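Local coordinates for protein putative adhesin (Bacteroides fragilis NCTC 9343, PDB 3PET) that is of unknown function but folds as a right-handed beta-helix and probably serves in cell adhesion as a lipoprotein, at residues Leu127-Leu132 with Gly146-Ala151; Arg167-Glu172 with Ala185-Asp190. One frame throughout, in Å; residues are numbered along the deposited sequence.

Contact 1 of 2, residues Leu127-Leu132 with Gly146-Ala151; sequences LTCQKL and GTAQIA
L127 opens the pairing by accepting a nearly straight bond from T147 N on its O (2.8 Å, 164° at the hydrogen), while the CA of G146 presses on the same oxygen. A CB on G146 would clash with L127 O and jam against the preceding carbonyl O. T128 and T147 lie side by side, and one water joins their OG1 atoms. T147 OG1, turned between its backbone N and carbonyl carbon (chi1 68°), also meets a second water that donates to C129 O. C129 N bonds to T147 O at 3.2 Å, and C129 SG packs on A148 CB at 3.6 Å. At the corner Q130 O takes I150 N at 2.9 Å and, weakly, Q149 N. On the outer side the two glutamine side chains run alongside each other with amide planes 24° apart; Q149 OE1 is hydrogen-bonded to N169 ND2 of the next coil. In one of its two conformers K131 lies against I150 CD1. Last, L132 N bonds to I150 O at 2.9 Å, and L132 CD2 faces A151 CB at 4.3 Å. Q130 O thus keeps successive coils of the beta-helix bonded through the corner, apolar groups facing the interior, threonine hydroxyls and waters the outside.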
ATOM      1  N   LEU A 127      -1.152 -21.236 -13.005  1.00 19.21           N
ATOM      2  CA  LEU A 127      -2.068 -21.683 -11.966  1.00 18.29           C
ATOM      3  C   LEU A 127      -3.277 -22.389 -12.603  1.00 23.41           C
ATOM      4  O   LEU A 127      -3.862 -21.864 -13.545  1.00 24.26           O
ATOM      5  CB  LEU A 127      -2.524 -20.468 -11.116  1.00 17.05           C
ATOM      6  CG  LEU A 127      -3.601 -20.727 -10.038  1.00 20.42           C
ATOM      7  CD1 LEU A 127      -3.112 -21.696  -8.940  1.00 18.27           C
ATOM      8  CD2 LEU A 127      -4.124 -19.413  -9.472  1.00 21.36           C
ATOM      9  N   THR A 128      -3.662 -23.558 -12.082  1.00 19.25           N
ATOM     10  CA  THR A 128      -4.880 -24.252 -12.505  1.00 20.27           C
ATOM     11  C   THR A 128      -5.652 -24.514 -11.221  1.00 26.06           C
ATOM     12  O   THR A 128      -5.173 -25.271 -10.383  1.00 24.98           O
ATOM     13  CB  THR A 128      -4.604 -25.541 -13.317  1.00 21.84           C
ATOM     14  OG1 THR A 128      -3.724 -25.264 -14.406  1.00 21.73           O
ATOM     15  CG2 THR A 128      -5.877 -26.184 -13.832  1.00 19.54           C
ATOM     16  N   CYS A 129      -6.801 -23.854 -11.022  1.00 22.53           N
ATOM     17  CA  CYS A 129      -7.550 -24.069  -9.789  1.00 22.47           C
ATOM     18  C   CYS A 129      -9.041 -23.992 -10.043  1.00 26.18           C
ATOM     19  O   CYS A 129      -9.455 -23.568 -11.121  1.00 24.40           O
ATOM     20  CB  CYS A 129      -7.116 -23.065  -8.716  1.00 22.58           C
ATOM     21  SG  CYS A 129      -7.609 -21.346  -9.055  1.00 26.23           S
ATOM     22  N   GLN A 130      -9.851 -24.373  -9.030  1.00 22.69           N
ATOM     23  CA  GLN A 130     -11.300 -24.244  -9.116  1.00 22.10           C
ATOM     24  C   GLN A 130     -11.673 -22.905  -8.535  1.00 25.30           C
ATOM     25  O   GLN A 130     -12.310 -22.103  -9.206  1.00 24.51           O
ATOM     26  CB  GLN A 130     -12.022 -25.406  -8.401  1.00 23.56           C
ATOM     27  CG  GLN A 130     -11.690 -26.800  -8.972  1.00 36.37           C
ATOM     28  CD  GLN A 130     -11.848 -26.898 -10.476  1.00 55.20           C
ATOM     29  OE1 GLN A 130     -12.935 -26.673 -11.022  1.00 49.72           O
ATOM     30  NE2 GLN A 130     -10.756 -27.200 -11.184  1.00 47.08           N
ATOM     31  N   LYS A 131     -11.261 -22.657  -7.282  1.00 22.82           N
ATOM     32  CA  LYS A 131     -11.564 -21.413  -6.592  0.50 22.17           C
ATOM     33  C   LYS A 131     -10.282 -20.713  -6.168  1.00 25.70           C
ATOM     34  O   LYS A 131      -9.387 -21.337  -5.586  1.00 25.70           O
ATOM     35  CB  LYS A 131     -12.474 -21.655  -5.376  0.50 24.34           C
ATOM     36  CG  LYS A 131     -13.838 -22.248  -5.723  0.50 33.30           C
ATOM     37  CD  LYS A 131     -14.641 -22.576  -4.479  0.50 39.89           C
ATOM     38  CE  LYS A 131     -15.949 -23.241  -4.823  0.50 53.56           C
ATOM     39  NZ  LYS A 131     -16.707 -23.633  -3.605  0.50 63.47           N
ATOM     40  N   LEU A 132     -10.194 -19.420  -6.476  1.00 20.46           N
ATOM     41  CA  LEU A 132      -9.069 -18.577  -6.101  1.00 19.87           C
ATOM     42  C   LEU A 132      -9.593 -17.436  -5.266  1.00 23.26           C
ATOM     43  O   LEU A 132     -10.566 -16.771  -5.652  1.00 23.26           O
ATOM     44  CB  LEU A 132      -8.296 -18.041  -7.320  1.00 19.61           C
ATOM     45  CG  LEU A 132      -7.244 -16.950  -7.032  1.00 23.01           C
ATOM     46  CD1 LEU A 132      -6.037 -17.497  -6.242  1.00 22.41           C
ATOM     47  CD2 LEU A 132      -6.817 -16.277  -8.296  1.00 25.42           C
ATOM     48  N   GLY A 146      -2.979 -18.007 -15.417  1.00 20.45           N
ATOM     49  CA  GLY A 146      -3.529 -19.356 -15.477  1.00 21.09           C
ATOM     50  C   GLY A 146      -5.030 -19.359 -15.618  1.00 23.48           C
ATOM     51  O   GLY A 146      -5.589 -18.533 -16.331  1.00 22.24           O
ATOM     52  N   THR A 147      -5.688 -20.306 -14.966  1.00 20.34           N
ATOM     53  CA  THR A 147      -7.148 -20.420 -15.060  1.00 19.42           C
ATOM     54  C   THR A 147      -7.760 -20.658 -13.680  1.00 21.81           C
ATOM     55  O   THR A 147      -7.138 -21.255 -12.802  1.00 19.74           O
ATOM     56  CB  THR A 147      -7.593 -21.556 -16.049  1.00 22.87           C
ATOM     57  OG1 THR A 147      -7.248 -22.841 -15.514  1.00 21.91           O
ATOM     58  CG2 THR A 147      -7.034 -21.396 -17.467  1.00 19.68           C
ATOM     59  N   ALA A 148      -9.002 -20.230 -13.520  1.00 19.19           N
ATOM     60  CA  ALA A 148      -9.796 -20.447 -12.309  1.00 18.75           C
ATOM     61  C   ALA A 148     -11.263 -20.540 -12.701  1.00 25.22           C
ATOM     62  O   ALA A 148     -11.673 -19.925 -13.688  1.00 23.01           O
ATOM     63  CB  ALA A 148      -9.580 -19.318 -11.315  1.00 17.83           C
ATOM     64  N   GLN A 149     -12.057 -21.325 -11.966  1.00 23.04           N
ATOM     65  CA  GLN A 149     -13.486 -21.342 -12.257  1.00 22.94           C
ATOM     66  C   GLN A 149     -14.068 -20.076 -11.636  1.00 24.26           C
ATOM     67  O   GLN A 149     -14.830 -19.364 -12.269  1.00 22.53           O
ATOM     68  CB  GLN A 149     -14.161 -22.625 -11.734  1.00 25.20           C
ATOM     69  CG  GLN A 149     -13.896 -23.862 -12.599  1.00 23.77           C
ATOM     70  CD  GLN A 149     -14.529 -23.796 -13.983  1.00 46.45           C
ATOM     71  OE1 GLN A 149     -15.542 -23.123 -14.222  1.00 43.33           O
ATOM     72  NE2 GLN A 149     -13.939 -24.499 -14.934  1.00 44.54           N
ATOM     73  N   ILE A 150     -13.629 -19.765 -10.408  1.00 21.34           N
ATOM     74  CA  ILE A 150     -14.020 -18.577  -9.646  1.00 21.15           C
ATOM     75  C   ILE A 150     -12.757 -17.883  -9.155  1.00 22.14           C
ATOM     76  O   ILE A 150     -11.870 -18.554  -8.621  1.00 19.33           O
ATOM     77  CB  ILE A 150     -14.972 -18.919  -8.444  1.00 25.66           C
ATOM     78  CG1 ILE A 150     -16.226 -19.687  -8.919  1.00 27.93           C
ATOM     79  CG2 ILE A 150     -15.394 -17.612  -7.680  1.00 28.18           C
ATOM     80  CD1 ILE A 150     -16.895 -20.582  -7.859  1.00 40.69           C
ATOM     81  N   ALA A 151     -12.695 -16.541  -9.291  1.00 19.90           N
ATOM     82  CA  ALA A 151     -11.579 -15.736  -8.762  1.00 17.92           C
ATOM     83  C   ALA A 151     -12.125 -14.546  -7.987  1.00 20.01           C
ATOM     84  O   ALA A 151     -12.797 -13.675  -8.561  1.00 18.21           O
ATOM     85  CB  ALA A 151     -10.654 -15.270  -9.885  1.00 18.20           C
TER
HETATM   86  O   HOH W   1      -4.943 -24.165 -16.607  1.00 52.10           O
HETATM   87  O   HOH W   2      -9.264 -24.033 -13.781  1.00 27.51           O

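Contact 2 of 2, residues Arg167-Glu172 with Ala185-Asp190; sequences RANAVE and ATESID
The amide of N169 and the carboxylate of E187 stack with their planes 16° apart, E187 covering one amide face so that its CD lies 3.9 Å from N169 OD1. Close to the amide plane instead, T186 OG1 sits 2.7 Å from that OD1, while ND2 on the other branch is held by Q149 of the preceding coil. In the backbone, N169 O is gripped twice: E187 N reaches it on a lone pair at 2.8 Å, and S188 N lies in the carbonyl plane at 3.0 Å. The register slips by one residue here, a beta bulge at the corner between two faces of the right-handed beta-helix, where parallel strands of successive coils otherwise pair residue for residue. On the interior side, V171 spreads its two methyls between different neighbours: CG1, anti to the backbone N (chi1 169°), meets I189 CD1 at 3.9 Å, and CG2 meets A185 CB at 3.7 Å. C183 also touches V171 and I189. Outside, in one of its two conformers, S188 OG approaches A170 CB at 3.4 Å and shares a water with V171 O, which also accepts the nearly straight bond from D190 N (171° at the hydrogen).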
ATOM      1  N   ARG A 167      -7.467 -16.385 -16.600  1.00 19.81           N
ATOM      2  CA  ARG A 167      -8.782 -16.594 -17.225  1.00 21.58           C
ATOM      3  C   ARG A 167      -9.731 -17.262 -16.230  1.00 23.88           C
ATOM      4  O   ARG A 167      -9.517 -18.416 -15.862  1.00 22.86           O
ATOM      5  CB  ARG A 167      -8.657 -17.448 -18.523  1.00 24.38           C
ATOM      6  CG  ARG A 167      -7.903 -16.762 -19.661  1.00 42.60           C
ATOM      7  CD  ARG A 167      -6.879 -17.691 -20.307  1.00 62.27           C
ATOM      8  NE  ARG A 167      -5.520 -17.443 -19.815  1.00 67.42           N
ATOM      9  CZ  ARG A 167      -4.595 -18.382 -19.617  1.00 71.24           C
ATOM     10  NH1 ARG A 167      -4.867 -19.659 -19.864  1.00 52.88           N
ATOM     11  NH2 ARG A 167      -3.393 -18.052 -19.166  1.00 48.65           N
ATOM     12  N   ALA A 168     -10.757 -16.528 -15.767  1.00 19.68           N
ATOM     13  CA  ALA A 168     -11.732 -17.058 -14.810  1.00 19.67           C
ATOM     14  C   ALA A 168     -13.140 -17.021 -15.396  1.00 24.73           C
ATOM     15  O   ALA A 168     -13.435 -16.128 -16.191  1.00 25.81           O
ATOM     16  CB  ALA A 168     -11.690 -16.257 -13.518  1.00 19.69           C
ATOM     17  N   ASN A 169     -14.011 -17.962 -15.002  1.00 18.48           N
ATOM     18  CA  ASN A 169     -15.395 -17.907 -15.479  1.00 17.94           C
ATOM     19  C   ASN A 169     -16.168 -16.851 -14.711  1.00 20.48           C
ATOM     20  O   ASN A 169     -16.850 -16.049 -15.321  1.00 21.31           O
ATOM     21  CB  ASN A 169     -16.078 -19.275 -15.402  1.00 19.60           C
ATOM     22  CG  ASN A 169     -15.668 -20.160 -16.548  1.00 41.06           C
ATOM     23  OD1 ASN A 169     -15.502 -19.712 -17.689  1.00 35.58           O
ATOM     24  ND2 ASN A 169     -15.495 -21.425 -16.275  1.00 34.82           N
ATOM     25  N   ALA A 170     -16.026 -16.826 -13.386  1.00 17.99           N
ATOM     26  CA  ALA A 170     -16.691 -15.863 -12.509  1.00 17.49           C
ATOM     27  C   ALA A 170     -15.653 -15.078 -11.734  1.00 21.18           C
ATOM     28  O   ALA A 170     -14.718 -15.658 -11.170  1.00 19.94           O
ATOM     29  CB  ALA A 170     -17.638 -16.580 -11.557  1.00 18.16           C
ATOM     30  N   VAL A 171     -15.790 -13.759 -11.733  1.00 17.29           N
ATOM     31  CA  VAL A 171     -14.855 -12.896 -11.008  1.00 16.44           C
ATOM     32  C   VAL A 171     -15.632 -12.064 -10.004  1.00 20.29           C
ATOM     33  O   VAL A 171     -16.692 -11.524 -10.333  1.00 17.95           O
ATOM     34  CB  VAL A 171     -14.003 -11.997 -11.972  1.00 19.83           C
ATOM     35  CG1 VAL A 171     -13.227 -10.914 -11.223  1.00 18.20           C
ATOM     36  CG2 VAL A 171     -13.053 -12.837 -12.817  1.00 19.57           C
ATOM     37  N   GLU A 172     -15.082 -11.940  -8.780  1.00 18.93           N
ATOM     38  CA  GLU A 172     -15.588 -11.032  -7.739  1.00 19.51           C
ATOM     39  C   GLU A 172     -14.431 -10.121  -7.399  1.00 23.68           C
ATOM     40  O   GLU A 172     -13.446 -10.581  -6.834  1.00 22.06           O
ATOM     41  CB  GLU A 172     -16.124 -11.781  -6.518  1.00 21.81           C
ATOM     42  CG  GLU A 172     -17.379 -12.595  -6.828  1.00 38.53           C
ATOM     43  CD  GLU A 172     -17.498 -13.955  -6.162  1.00 66.49           C
ATOM     44  OE1 GLU A 172     -16.827 -14.189  -5.129  1.00 57.55           O
ATOM     45  OE2 GLU A 172     -18.280 -14.789  -6.676  1.00 66.07           O
ATOM     46  N   ALA A 185     -12.828 -12.079 -16.963  1.00 20.09           N
ATOM     47  CA  ALA A 185     -14.076 -12.758 -16.636  1.00 20.70           C
ATOM     48  C   ALA A 185     -14.787 -13.193 -17.896  1.00 23.43           C
ATOM     49  O   ALA A 185     -15.173 -12.344 -18.705  1.00 22.52           O
ATOM     50  CB  ALA A 185     -14.966 -11.809 -15.837  1.00 21.59           C
ATOM     51  N   THR A 186     -14.946 -14.508 -18.088  1.00 20.61           N
ATOM     52  CA  THR A 186     -15.600 -14.967 -19.319  1.00 20.96           C
ATOM     53  C   THR A 186     -17.120 -15.041 -19.169  1.00 23.66           C
ATOM     54  O   THR A 186     -17.805 -14.832 -20.150  1.00 24.38           O
ATOM     55  CB  THR A 186     -15.034 -16.311 -19.812  1.00 28.74           C
ATOM     56  OG1 THR A 186     -15.525 -17.358 -18.982  1.00 38.10           O
ATOM     57  CG2 THR A 186     -13.506 -16.337 -19.863  1.00 21.79           C
ATOM     58  N   GLU A 187     -17.653 -15.372 -17.970  1.00 20.20           N
ATOM     59  CA  GLU A 187     -19.102 -15.526 -17.809  1.00 19.59           C
ATOM     60  C   GLU A 187     -19.761 -14.451 -16.914  1.00 23.41           C
ATOM     61  O   GLU A 187     -20.863 -14.000 -17.236  1.00 21.64           O
ATOM     62  CB  GLU A 187     -19.434 -16.916 -17.238  1.00 20.86           C
ATOM     63  CG  GLU A 187     -19.108 -18.062 -18.191  1.00 30.40           C
ATOM     64  CD  GLU A 187     -19.345 -19.474 -17.676  1.00 60.12           C
ATOM     65  OE1 GLU A 187     -19.554 -19.653 -16.453  1.00 43.70           O
ATOM     66  OE2 GLU A 187     -19.286 -20.414 -18.502  1.00 68.58           O
ATOM     67  N   SER A 188     -19.133 -14.093 -15.783  1.00 19.30           N
ATOM     68  CA  SER A 188     -19.729 -13.093 -14.895  0.60 18.54           C
ATOM     69  C   SER A 188     -18.677 -12.281 -14.161  1.00 22.98           C
ATOM     70  O   SER A 188     -17.572 -12.773 -13.894  1.00 20.63           O
ATOM     71  CB  SER A 188     -20.672 -13.742 -13.883  0.60 18.96           C
ATOM     72  OG  SER A 188     -19.977 -14.542 -12.944  0.60 15.30           O
ATOM     73  N   ILE A 189     -19.030 -11.025 -13.829  1.00 19.61           N
ATOM     74  CA  ILE A 189     -18.133 -10.161 -13.073  1.00 18.74           C
ATOM     75  C   ILE A 189     -18.938  -9.298 -12.109  1.00 23.17           C
ATOM     76  O   ILE A 189     -19.886  -8.619 -12.498  1.00 21.04           O
ATOM     77  CB  ILE A 189     -17.122  -9.299 -13.898  1.00 22.45           C
ATOM     78  CG1 ILE A 189     -16.164  -8.527 -12.920  1.00 22.38           C
ATOM     79  CG2 ILE A 189     -17.835  -8.335 -14.896  1.00 22.92           C
ATOM     80  CD1 ILE A 189     -14.899  -8.104 -13.430  1.00 28.02           C
ATOM     81  N   ASP A 190     -18.558  -9.361 -10.839  1.00 20.58           N
ATOM     82  CA  ASP A 190     -19.069  -8.495  -9.790  1.00 20.58           C
ATOM     83  C   ASP A 190     -17.880  -7.611  -9.438  1.00 23.68           C
ATOM     84  O   ASP A 190     -16.855  -8.124  -8.979  1.00 22.15           O
ATOM     85  CB  ASP A 190     -19.600  -9.316  -8.603  1.00 24.12           C
ATOM     86  CG  ASP A 190     -20.524  -8.544  -7.679  1.00 41.79           C
ATOM     87  OD1 ASP A 190     -20.192  -7.384  -7.336  1.00 40.74           O
ATOM     88  OD2 ASP A 190     -21.559  -9.107  -7.272  1.00 54.87           O
TER
HETATM   89  O   HOH W   3     -19.173 -12.830 -10.700  1.00 27.51           O

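Contacts 1 and 2 are equivalent corners met in series along the beta-helix, their centres about 10 Å apart; of the two, only contact 2 contains a bulge. Their adjoining segments, 146-151 and 167-172, are themselves neighbours, with a probable backbone hydrogen bond of 2.9 Å from R167 N to G146 O. Side chains join them too: Q149 OE1 and N169 ND2, 2.7 Å apart, form a probable hydrogen bond, which carries the outer row of polar side chains from the glutamine pair of contact 1 to the amide–carboxylate stack of contact 2. A bound tetraethylene glycol, probably from the crystallisation liquor, has its nearest atoms about 3 Å from each of these two side chains.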